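Local coordinates for protein type IV pilus biogenesis factor PilY1 (Pseudomonas aeruginosa, PDB 3HX6) that primes type IV pilus assembly and takes part in twitching motility and adhesion to host cells, with calcium binding and release that seem to regulate pilus retraction, at residues 275-285 with 305-316; 328-336 with 448-456. The protein carries 3 engineered substitutions. All blocks are in the same frame, centred on the assembly; numbering follows the deposited sequence.

Contact 1 of 2, residues 275-285 with 305-316; sequences GNLWRFDLIAG and SFRVSFGGQPLY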
loop_
_atom_site.group_PDB
_atom_site.type_symbol
_atom_site.label_atom_id
_atom_site.label_comp_id
_atom_site.label_asym_id
_atom_site.label_seq_id
_atom_site.Cartn_x
_atom_site.Cartn_y
_atom_site.Cartn_z
ATOM N N GLY A 275 27.076 -26.785 -0.567
ATOM C CA GLY A 275 25.987 -27.021 0.358
ATOM C C GLY A 275 26.239 -26.497 1.755
ATOM O O GLY A 275 25.457 -26.758 2.670
ATOM N N ASN A 276 27.330 -25.763 1.941
ATOM C CA ASN A 276 27.625 -25.214 3.257
ATOM C C ASN A 276 26.890 -23.893 3.432
ATOM O O ASN A 276 26.871 -23.072 2.521
ATOM C CB ASN A 276 29.123 -24.957 3.411
ATOM C CG ASN A 276 29.945 -26.201 3.195
ATOM O OD1 ASN A 276 29.885 -27.140 3.989
ATOM N ND2 ASN A 276 30.714 -26.222 2.108
ATOM N N LEU A 277 26.277 -23.694 4.595
ATOM C CA LEU A 277 25.588 -22.437 4.873
ATOM C C LEU A 277 26.542 -21.698 5.808
ATOM O O LEU A 277 26.692 -22.057 6.980
ATOM C CB LEU A 277 24.239 -22.688 5.559
ATOM C CG LEU A 277 23.230 -21.530 5.652
ATOM C CD1 LEU A 277 23.808 -20.388 6.477
ATOM C CD2 LEU A 277 22.858 -21.054 4.254
ATOM N N TRP A 278 27.197 -20.673 5.283
ATOM C CA TRP A 278 28.166 -19.921 6.066
ATOM C C TRP A 278 27.616 -18.667 6.715
ATOM O O TRP A 278 26.674 -18.066 6.213
ATOM C CB TRP A 278 29.339 -19.485 5.182
ATOM C CG TRP A 278 30.016 -20.591 4.452
ATOM C CD1 TRP A 278 29.805 -20.975 3.159
ATOM C CD2 TRP A 278 31.011 -21.473 4.979
ATOM N NE1 TRP A 278 30.613 -22.048 2.845
ATOM C CE2 TRP A 278 31.362 -22.374 3.945
ATOM C CE3 TRP A 278 31.642 -21.590 6.229
ATOM C CZ2 TRP A 278 32.318 -23.382 4.122
ATOM C CZ3 TRP A 278 32.598 -22.595 6.405
ATOM C CH2 TRP A 278 32.926 -23.477 5.354
ATOM N N ARG A 279 28.198 -18.290 7.849
ATOM C CA ARG A 279 27.833 -17.035 8.479
ATOM C C ARG A 279 29.149 -16.284 8.586
ATOM O O ARG A 279 30.215 -16.890 8.762
ATOM C CB ARG A 279 27.233 -17.191 9.874
ATOM C CG ARG A 279 26.536 -15.890 10.305
ATOM C CD ARG A 279 26.094 -15.888 11.760
ATOM N NE ARG A 279 27.211 -15.675 12.673
ATOM C CZ ARG A 279 27.088 -15.653 13.996
ATOM N NH1 ARG A 279 25.896 -15.831 14.556
ATOM N NH2 ARG A 279 28.149 -15.439 14.761
ATOM N N PHE A 280 29.072 -14.967 8.465
ATOM C CA PHE A 280 30.241 -14.115 8.539
ATOM C C PHE A 280 29.936 -13.036 9.562
ATOM O O PHE A 280 28.832 -12.498 9.584
ATOM C CB PHE A 280 30.501 -13.466 7.174
ATOM C CG PHE A 280 30.698 -14.457 6.050
ATOM C CD1 PHE A 280 31.975 -14.836 5.655
ATOM C CD2 PHE A 280 29.598 -15.011 5.389
ATOM C CE1 PHE A 280 32.164 -15.755 4.614
ATOM C CE2 PHE A 280 29.770 -15.931 4.349
ATOM C CZ PHE A 280 31.058 -16.304 3.960
ATOM N N ASP A 281 30.904 -12.746 10.424
ATOM C CA ASP A 281 30.744 -11.710 11.430
ATOM C C ASP A 281 31.205 -10.419 10.776
ATOM O O ASP A 281 32.364 -10.308 10.369
ATOM C CB ASP A 281 31.626 -11.985 12.651
ATOM C CG ASP A 281 31.142 -13.166 13.483
ATOM O OD1 ASP A 281 31.858 -13.543 14.436
ATOM O OD2 ASP A 281 30.056 -13.714 13.194
ATOM N N LEU A 282 30.301 -9.452 10.658
ATOM C CA LEU A 282 30.657 -8.178 10.058
ATOM C C LEU A 282 30.717 -7.122 11.154
ATOM O O LEU A 282 30.235 -6.006 10.986
ATOM C CB LEU A 282 29.645 -7.782 8.969
ATOM C CG LEU A 282 29.457 -8.802 7.831
ATOM C CD1 LEU A 282 28.536 -8.215 6.750
ATOM C CD2 LEU A 282 30.819 -9.183 7.231
ATOM N N ILE A 283 31.304 -7.507 12.285
ATOM C CA ILE A 283 31.484 -6.620 13.437
ATOM C C ILE A 283 32.915 -6.797 13.952
ATOM O O ILE A 283 33.588 -7.769 13.604
ATOM C CB ILE A 283 30.501 -6.949 14.587
ATOM C CG1 ILE A 283 30.614 -8.428 14.954
ATOM C CG2 ILE A 283 29.076 -6.582 14.182
ATOM C CD1 ILE A 283 29.808 -8.818 16.171
ATOM N N ALA A 284 33.373 -5.866 14.781
ATOM C CA ALA A 284 34.728 -5.919 15.322
ATOM C C ALA A 284 35.012 -7.138 16.198
ATOM O O ALA A 284 34.095 -7.773 16.719
ATOM C CB ALA A 284 35.019 -4.647 16.103
ATOM N N GLY A 285 36.297 -7.456 16.350
ATOM C CA GLY A 285 36.705 -8.585 17.169
ATOM C C GLY A 285 36.192 -8.434 18.588
ATOM O O GLY A 285 35.463 -9.293 19.084
ATOM N N SER A 305 38.598 -6.758 10.973
ATOM C CA SER A 305 38.031 -7.637 11.990
ATOM C C SER A 305 36.947 -8.549 11.428
ATOM O O SER A 305 36.599 -9.542 12.060
ATOM C CB SER A 305 37.443 -6.827 13.148
ATOM O OG SER A 305 38.463 -6.173 13.875
ATOM N N PHE A 306 36.397 -8.213 10.263
ATOM C CA PHE A 306 35.362 -9.059 9.663
ATOM C C PHE A 306 35.956 -10.463 9.557
ATOM O O PHE A 306 37.152 -10.608 9.332
ATOM C CB PHE A 306 34.966 -8.544 8.273
ATOM C CG PHE A 306 34.243 -7.223 8.292
ATOM C CD1 PHE A 306 34.024 -6.529 7.111
ATOM C CD2 PHE A 306 33.777 -6.678 9.485
ATOM C CE1 PHE A 306 33.353 -5.311 7.109
ATOM C CE2 PHE A 306 33.103 -5.457 9.496
ATOM C CZ PHE A 306 32.891 -4.772 8.304
ATOM N N ARG A 307 35.131 -11.492 9.718
ATOM C CA ARG A 307 35.640 -12.859 9.683
ATOM C C ARG A 307 34.529 -13.876 9.466
ATOM O O ARG A 307 33.355 -13.583 9.692
ATOM C CB ARG A 307 36.308 -13.164 11.025
ATOM C CG ARG A 307 35.323 -12.992 12.178
ATOM C CD ARG A 307 35.951 -13.048 13.565
ATOM N NE ARG A 307 34.978 -12.641 14.583
ATOM C CZ ARG A 307 34.523 -11.395 14.742
ATOM N NH1 ARG A 307 34.954 -10.412 13.960
ATOM N NH2 ARG A 307 33.620 -11.129 15.677
ATOM N N VAL A 308 34.908 -15.074 9.028
ATOM C CA VAL A 308 33.934 -16.131 8.854
ATOM C C VAL A 308 33.580 -16.470 10.296
ATOM O O VAL A 308 34.465 -16.544 11.149
ATOM C CB VAL A 308 34.537 -17.381 8.185
ATOM C CG1 VAL A 308 33.441 -18.407 7.952
ATOM C CG2 VAL A 308 35.215 -17.007 6.878
ATOM N N SER A 309 32.294 -16.658 10.569
ATOM C CA SER A 309 31.830 -16.957 11.915
ATOM C C SER A 309 32.171 -18.373 12.360
ATOM O O SER A 309 32.659 -19.185 11.580
ATOM C CB SER A 309 30.306 -16.776 11.995
ATOM O OG SER A 309 29.898 -15.493 11.540
ATOM N N PHE A 310 31.920 -18.654 13.634
ATOM C CA PHE A 310 32.123 -19.988 14.173
ATOM C C PHE A 310 33.518 -20.554 13.931
ATOM O O PHE A 310 33.675 -21.763 13.750
ATOM C CB PHE A 310 31.076 -20.915 13.554
ATOM C CG PHE A 310 29.685 -20.324 13.531
ATOM C CD1 PHE A 310 28.864 -20.485 12.423
ATOM C CD2 PHE A 310 29.200 -19.609 14.622
ATOM C CE1 PHE A 310 27.581 -19.940 12.405
ATOM C CE2 PHE A 310 27.916 -19.061 14.612
ATOM C CZ PHE A 310 27.109 -19.224 13.506
ATOM N N GLY A 311 34.519 -19.683 13.912
ATOM C CA GLY A 311 35.885 -20.128 13.702
ATOM C C GLY A 311 36.163 -20.723 12.337
ATOM O O GLY A 311 37.190 -21.371 12.137
ATOM N N GLY A 312 35.265 -20.506 11.382
ATOM C CA GLY A 312 35.485 -21.064 10.059
ATOM C C GLY A 312 34.606 -22.272 9.792
ATOM O O GLY A 312 34.663 -22.869 8.720
ATOM N N GLN A 313 33.801 -22.644 10.781
ATOM C CA GLN A 313 32.888 -23.769 10.641
ATOM C C GLN A 313 31.577 -23.233 10.077
ATOM O O GLN A 313 31.119 -22.162 10.474
ATOM C CB GLN A 313 32.604 -24.405 12.003
ATOM C CG GLN A 313 31.730 -25.659 11.936
ATOM C CD GLN A 313 31.204 -26.072 13.302
ATOM O OE1 GLN A 313 31.709 -25.625 14.339
ATOM N NE2 GLN A 313 30.189 -26.933 13.310
ATOM N N PRO A 314 30.958 -23.965 9.140
ATOM C CA PRO A 314 29.692 -23.483 8.581
ATOM C C PRO A 314 28.565 -23.747 9.573
ATOM O O PRO A 314 28.654 -24.660 10.400
ATOM C CB PRO A 314 29.548 -24.305 7.302
ATOM C CG PRO A 314 30.186 -25.627 7.697
ATOM C CD PRO A 314 31.428 -25.175 8.441
ATOM N N LEU A 315 27.513 -22.940 9.511
ATOM C CA LEU A 315 26.379 -23.129 10.408
ATOM C C LEU A 315 25.787 -24.509 10.155
ATOM O O LEU A 315 25.296 -25.171 11.072
ATOM C CB LEU A 315 25.298 -22.080 10.131
ATOM C CG LEU A 315 24.026 -22.164 10.978
ATOM C CD1 LEU A 315 24.310 -21.623 12.390
ATOM C CD2 LEU A 315 22.927 -21.344 10.324
ATOM N N TYR A 316 25.850 -24.934 8.898
ATOM C CA TYR A 316 25.273 -26.204 8.483
ATOM C C TYR A 316 25.839 -26.632 7.123
ATOM O O TYR A 316 26.334 -25.803 6.356
ATOM C CB TYR A 316 23.750 -26.019 8.384
ATOM C CG TYR A 316 22.948 -27.286 8.213
ATOM C CD1 TYR A 316 22.533 -27.717 6.951
ATOM C CD2 TYR A 316 22.621 -28.071 9.321
ATOM C CE1 TYR A 316 21.808 -28.910 6.797
ATOM C CE2 TYR A 316 21.901 -29.257 9.178
ATOM C CZ TYR A 316 21.499 -29.671 7.923
ATOM O OH TYR A 316 20.789 -30.846 7.805
HETATM O O HOH W 1 30.422 -19.934 9.110
HETATM O O HOH W 2 32.107 -16.047 15.092
HETATM O O HOH W 3 31.469 -12.518 16.947
#

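Contact 2 of 2, residues 328-336 with 448-456; sequences ITAAPSLVR and MLIEDMIAI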
loop_
_atom_site.group_PDB
_atom_site.type_symbol
_atom_site.label_atom_id
_atom_site.label_comp_id
_atom_site.label_asym_id
_atom_site.label_seq_id
_atom_site.Cartn_x
_atom_site.Cartn_y
_atom_site.Cartn_z
ATOM N N ILE A 328 23.666 -24.767 -2.733
ATOM C CA ILE A 328 22.755 -23.714 -2.302
ATOM C C ILE A 328 23.022 -22.527 -3.209
ATOM O O ILE A 328 24.160 -22.048 -3.299
ATOM C CB ILE A 328 23.005 -23.296 -0.848
ATOM C CG1 ILE A 328 22.709 -24.477 0.080
ATOM C CG2 ILE A 328 22.136 -22.076 -0.502
ATOM C CD1 ILE A 328 23.231 -24.303 1.482
ATOM N N THR A 329 21.970 -22.070 -3.883
ATOM C CA THR A 329 22.050 -20.956 -4.812
ATOM C C THR A 329 21.368 -19.715 -4.255
ATOM O O THR A 329 21.925 -18.619 -4.287
ATOM C CB THR A 329 21.349 -21.300 -6.146
ATOM O OG1 THR A 329 22.030 -22.378 -6.787
ATOM C CG2 THR A 329 21.334 -20.096 -7.062
ATOM N N ALA A 330 20.153 -19.902 -3.755
ATOM C CA ALA A 330 19.366 -18.806 -3.220
ATOM C C ALA A 330 19.868 -18.301 -1.882
ATOM O O ALA A 330 20.486 -19.036 -1.109
ATOM C CB ALA A 330 17.905 -19.233 -3.087
ATOM N N ALA A 331 19.581 -17.031 -1.615
ATOM C CA ALA A 331 19.966 -16.406 -0.366
ATOM C C ALA A 331 19.118 -16.974 0.757
ATOM O O ALA A 331 17.981 -17.399 0.535
ATOM C CB ALA A 331 19.747 -14.900 -0.444
ATOM N N PRO A 332 19.667 -17.005 1.979
ATOM C CA PRO A 332 18.930 -17.515 3.131
ATOM C C PRO A 332 17.958 -16.412 3.548
ATOM O O PRO A 332 18.047 -15.283 3.055
ATOM C CB PRO A 332 20.016 -17.703 4.198
ATOM C CG PRO A 332 21.294 -17.778 3.415
ATOM C CD PRO A 332 21.078 -16.772 2.329
ATOM N N SER A 333 17.026 -16.756 4.432
ATOM C CA SER A 333 16.063 -15.808 4.984
ATOM C C SER A 333 16.172 -16.034 6.480
ATOM O O SER A 333 16.453 -17.148 6.911
ATOM C CB SER A 333 14.634 -16.105 4.513
ATOM O OG SER A 333 14.411 -15.569 3.226
ATOM N N LEU A 334 15.960 -14.991 7.270
ATOM C CA LEU A 334 16.082 -15.112 8.719
ATOM C C LEU A 334 14.801 -14.757 9.451
ATOM O O LEU A 334 14.142 -13.773 9.119
ATOM C CB LEU A 334 17.209 -14.201 9.219
ATOM C CG LEU A 334 18.573 -14.384 8.546
ATOM C CD1 LEU A 334 19.516 -13.280 8.997
ATOM C CD2 LEU A 334 19.141 -15.744 8.884
ATOM N N VAL A 335 14.449 -15.567 10.445
ATOM C CA VAL A 335 13.255 -15.314 11.245
ATOM C C VAL A 335 13.656 -15.474 12.708
ATOM O O VAL A 335 14.311 -16.452 13.067
ATOM C CB VAL A 335 12.113 -16.317 10.914
ATOM C CG1 VAL A 335 10.882 -15.990 11.733
ATOM C CG2 VAL A 335 11.770 -16.260 9.427
ATOM N N ARG A 336 13.286 -14.512 13.549
ATOM C CA ARG A 336 13.627 -14.600 14.965
ATOM C C ARG A 336 13.022 -15.876 15.549
ATOM O O ARG A 336 11.856 -16.188 15.310
ATOM C CB ARG A 336 13.089 -13.388 15.736
ATOM C CG ARG A 336 13.667 -13.278 17.147
ATOM C CD ARG A 336 12.951 -12.223 17.985
ATOM N NE ARG A 336 13.183 -10.858 17.522
ATOM C CZ ARG A 336 14.312 -10.179 17.704
ATOM N NH1 ARG A 336 15.334 -10.731 18.344
ATOM N NH2 ARG A 336 14.415 -8.937 17.252
ATOM N N MET A 448 13.638 -27.629 -7.225
ATOM C CA MET A 448 14.697 -26.983 -6.463
ATOM C C MET A 448 14.451 -25.508 -6.198
ATOM O O MET A 448 13.571 -24.893 -6.795
ATOM C CB MET A 448 16.033 -27.166 -7.184
ATOM C CG MET A 448 15.996 -26.769 -8.640
ATOM S SD MET A 448 17.554 -27.073 -9.481
ATOM C CE MET A 448 17.625 -25.655 -10.527
ATOM N N LEU A 449 15.238 -24.954 -5.281
ATOM C CA LEU A 449 15.132 -23.545 -4.934
ATOM C C LEU A 449 16.296 -22.751 -5.519
ATOM O O LEU A 449 17.452 -23.046 -5.210
ATOM C CB LEU A 449 15.159 -23.363 -3.416
ATOM C CG LEU A 449 14.961 -21.910 -2.972
ATOM C CD1 LEU A 449 13.485 -21.595 -3.053
ATOM C CD2 LEU A 449 15.471 -21.682 -1.553
ATOM N N ILE A 450 16.018 -21.767 -6.367
ATOM C CA ILE A 450 17.113 -20.943 -6.867
ATOM C C ILE A 450 16.827 -19.453 -6.645
ATOM O O ILE A 450 17.741 -18.639 -6.672
ATOM C CB ILE A 450 17.455 -21.201 -8.375
ATOM C CG1 ILE A 450 16.447 -20.517 -9.292
ATOM C CG2 ILE A 450 17.543 -22.704 -8.643
ATOM C CD1 ILE A 450 15.124 -21.191 -9.374
ATOM N N GLU A 451 15.563 -19.112 -6.402
ATOM C CA GLU A 451 15.151 -17.718 -6.171
ATOM C C GLU A 451 15.089 -17.387 -4.681
ATOM O O GLU A 451 14.771 -18.250 -3.859
ATOM C CB GLU A 451 13.767 -17.462 -6.776
ATOM C CG GLU A 451 13.696 -17.618 -8.289
ATOM C CD GLU A 451 14.488 -16.551 -9.011
ATOM O OE1 GLU A 451 14.201 -15.356 -8.785
ATOM O OE2 GLU A 451 15.391 -16.901 -9.802
ATOM N N ASP A 452 15.381 -16.134 -4.338
ATOM C CA ASP A 452 15.340 -15.712 -2.945
ATOM C C ASP A 452 13.929 -15.837 -2.380
ATOM O O ASP A 452 12.941 -15.814 -3.116
ATOM C CB ASP A 452 15.833 -14.273 -2.802
ATOM C CG ASP A 452 17.322 -14.142 -3.063
ATOM O OD1 ASP A 452 17.969 -15.157 -3.422
ATOM O OD2 ASP A 452 17.848 -13.019 -2.904
ATOM N N MET A 453 13.852 -15.965 -1.062
ATOM C CA MET A 453 12.584 -16.125 -0.380
ATOM C C MET A 453 12.195 -14.866 0.375
ATOM O O MET A 453 12.993 -13.939 0.517
ATOM C CB MET A 453 12.676 -17.295 0.594
ATOM C CG MET A 453 13.247 -18.560 -0.026
ATOM S SD MET A 453 13.329 -19.894 1.186
ATOM C CE MET A 453 14.991 -19.684 1.814
ATOM N N ILE A 454 10.964 -14.848 0.873
ATOM C CA ILE A 454 10.454 -13.701 1.612
ATOM C C ILE A 454 9.853 -14.136 2.937
ATOM O O ILE A 454 8.866 -14.872 2.970
ATOM C CB ILE A 454 9.358 -12.968 0.808
ATOM C CG1 ILE A 454 9.910 -12.558 -0.559
ATOM C CG2 ILE A 454 8.865 -11.746 1.587
ATOM C CD1 ILE A 454 8.818 -12.255 -1.595
ATOM N N ALA A 455 10.451 -13.677 4.026
ATOM C CA ALA A 455 9.962 -14.003 5.354
ATOM C C ALA A 455 9.247 -12.768 5.888
ATOM O O ALA A 455 9.835 -11.691 5.970
ATOM C CB ALA A 455 11.127 -14.383 6.269
ATOM N N ILE A 456 7.975 -12.920 6.234
ATOM C CA ILE A 456 7.191 -11.806 6.752
ATOM C C ILE A 456 6.228 -12.317 7.806
ATOM O O ILE A 456 5.579 -13.345 7.616
ATOM C CB ILE A 456 6.399 -11.098 5.614
ATOM C CG1 ILE A 456 5.553 -9.961 6.192
ATOM C CG2 ILE A 456 5.529 -12.102 4.873
ATOM C CD1 ILE A 456 4.871 -9.102 5.137
HETATM O O HOH W 4 19.356 -22.531 -3.526
HETATM O O HOH W 5 15.959 -15.577 0.862
HETATM O O HOH W 6 13.565 -13.089 3.663
#

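Contact 1 of 2, residues 275-285 with 305-316
The third and fourth strands of one four-stranded antiparallel blade meet here in the beta-propeller of the PilY1 C-terminal domain, with Phe280 opposite Val308 and Asp281 opposite Arg307. Arg307 O accepts from Asp281 N at 2.7 Å, but farther along the pairing is irregular: Leu315 and Tyr316 both face Leu277 in a classic beta bulge. Leu277 N gives a nearly straight bond to Tyr316 O (174°), while Leu277 O takes Leu315 N at 2.8 Å.

The charged side chains form a network. Arg307 CG stands between its backbone N and carbonyl carbon (chi1 58°), and the chain runs extended to a guanidinium that has Asp281 CB and OD1 over one face. Arg307 NH2 makes a salt bridge with Asp281 OD1 at 3.2 Å, and Arg307 NH1 bonds in the guanidinium plane to Ile283 O (3.0 Å) and Ser305 O. Arg279, bent at chi3, points NE in plane at Ser309 OG (2.9 Å) and bonds through NH2 to the syn side of Asp281 OD2. Phe310 CE2 sits over the centre of the Arg279 guanidinium, 3.6 Å from CZ; Arg279 NH1 is held by Asp373 and Gln375 O.

On the other side of the sheet, Pro314 CB lies over the six-membered ring of Trp278, 3.7 Å from its centroid: proline C-H groups suit a pi face, and beside the bulge the missing N-H costs no cross-strand bond. Phe280 CE1 touches Val308 CG2.

The 282-283 end runs beside the calcium loop: Leu282 pairs with the ligand Asp266 through the backbone, and the Ile283 side chain lies about 7 Å from the calcium ion. Asp281, in salt bridges with two arginines and with OD1 taking two waters, one shared with Phe310 N and one with Arg307 NH2, is probably kept ionised and fixed in rotation.

Contact 2 of 2, residues 328-336 with 448-456
Ala330 and Ser333 face the 448-456 segment, and the backbones come close at Ala330, whose CA is 4.8 Å from Ile450 CA. A methyl suits this spot: Ala330 CB rests on main-chain oxygens, 3.4 Å from Glu451 O, and also touches Leu449 CD2. Next to it, Ala331 N donates almost straight (170°) to Asp452 OD1 at 3.1 Å, reaching the oxygen from above the carboxylate plane.

Strands 333-336 and 454-456 run nearly parallel, their axes 7.0 Å apart, and water fills in for direct backbone pairing. Ser333 OG lies against Met453 CB (3.6 Å) and meets two waters: one, at 2.8 Å from OG, also bonds to Ala331 O and Met453 N; the other, at 2.7 Å from OG, accepts from Ala455 N. Farther on, Ala455 CB packs against Val335 CG2 at 3.7 Å. The partners of each strand lie on its other side: Ser333 and Val335 bond to strand 343-348, and strand 454-456 pairs with 459-466, consistent with inner strands of neighbouring propeller blades.

A serine hydroxyl can both give and accept, so it suits a water-bridged seam in which buried backbone groups find partners without a continuous sheet.

How the contacts relate
Followed from the N terminus, contact 1 comes first: the chain leaves 275-285, passes through the 19 residues between the two segments without helix or strand, and returns along 305-316 to complete one blade. A loop leads on to 328-336, where contact 2 opens and the next strand begins, to be closed only after 111 intervening residues that include 41 in strands. The two are thus in series, neither nested nor crossing. Contact 1 is internal to a four-stranded sheet, whereas contact 2 sets two edge strands side by side through water, probably from adjacent blades. They meet where Leu277 CD2 packs on Pro332 CG at 3.7 Å and Ile328 CD1 approaches Gly275 O, tying the blade of contact 1 to the start of the next.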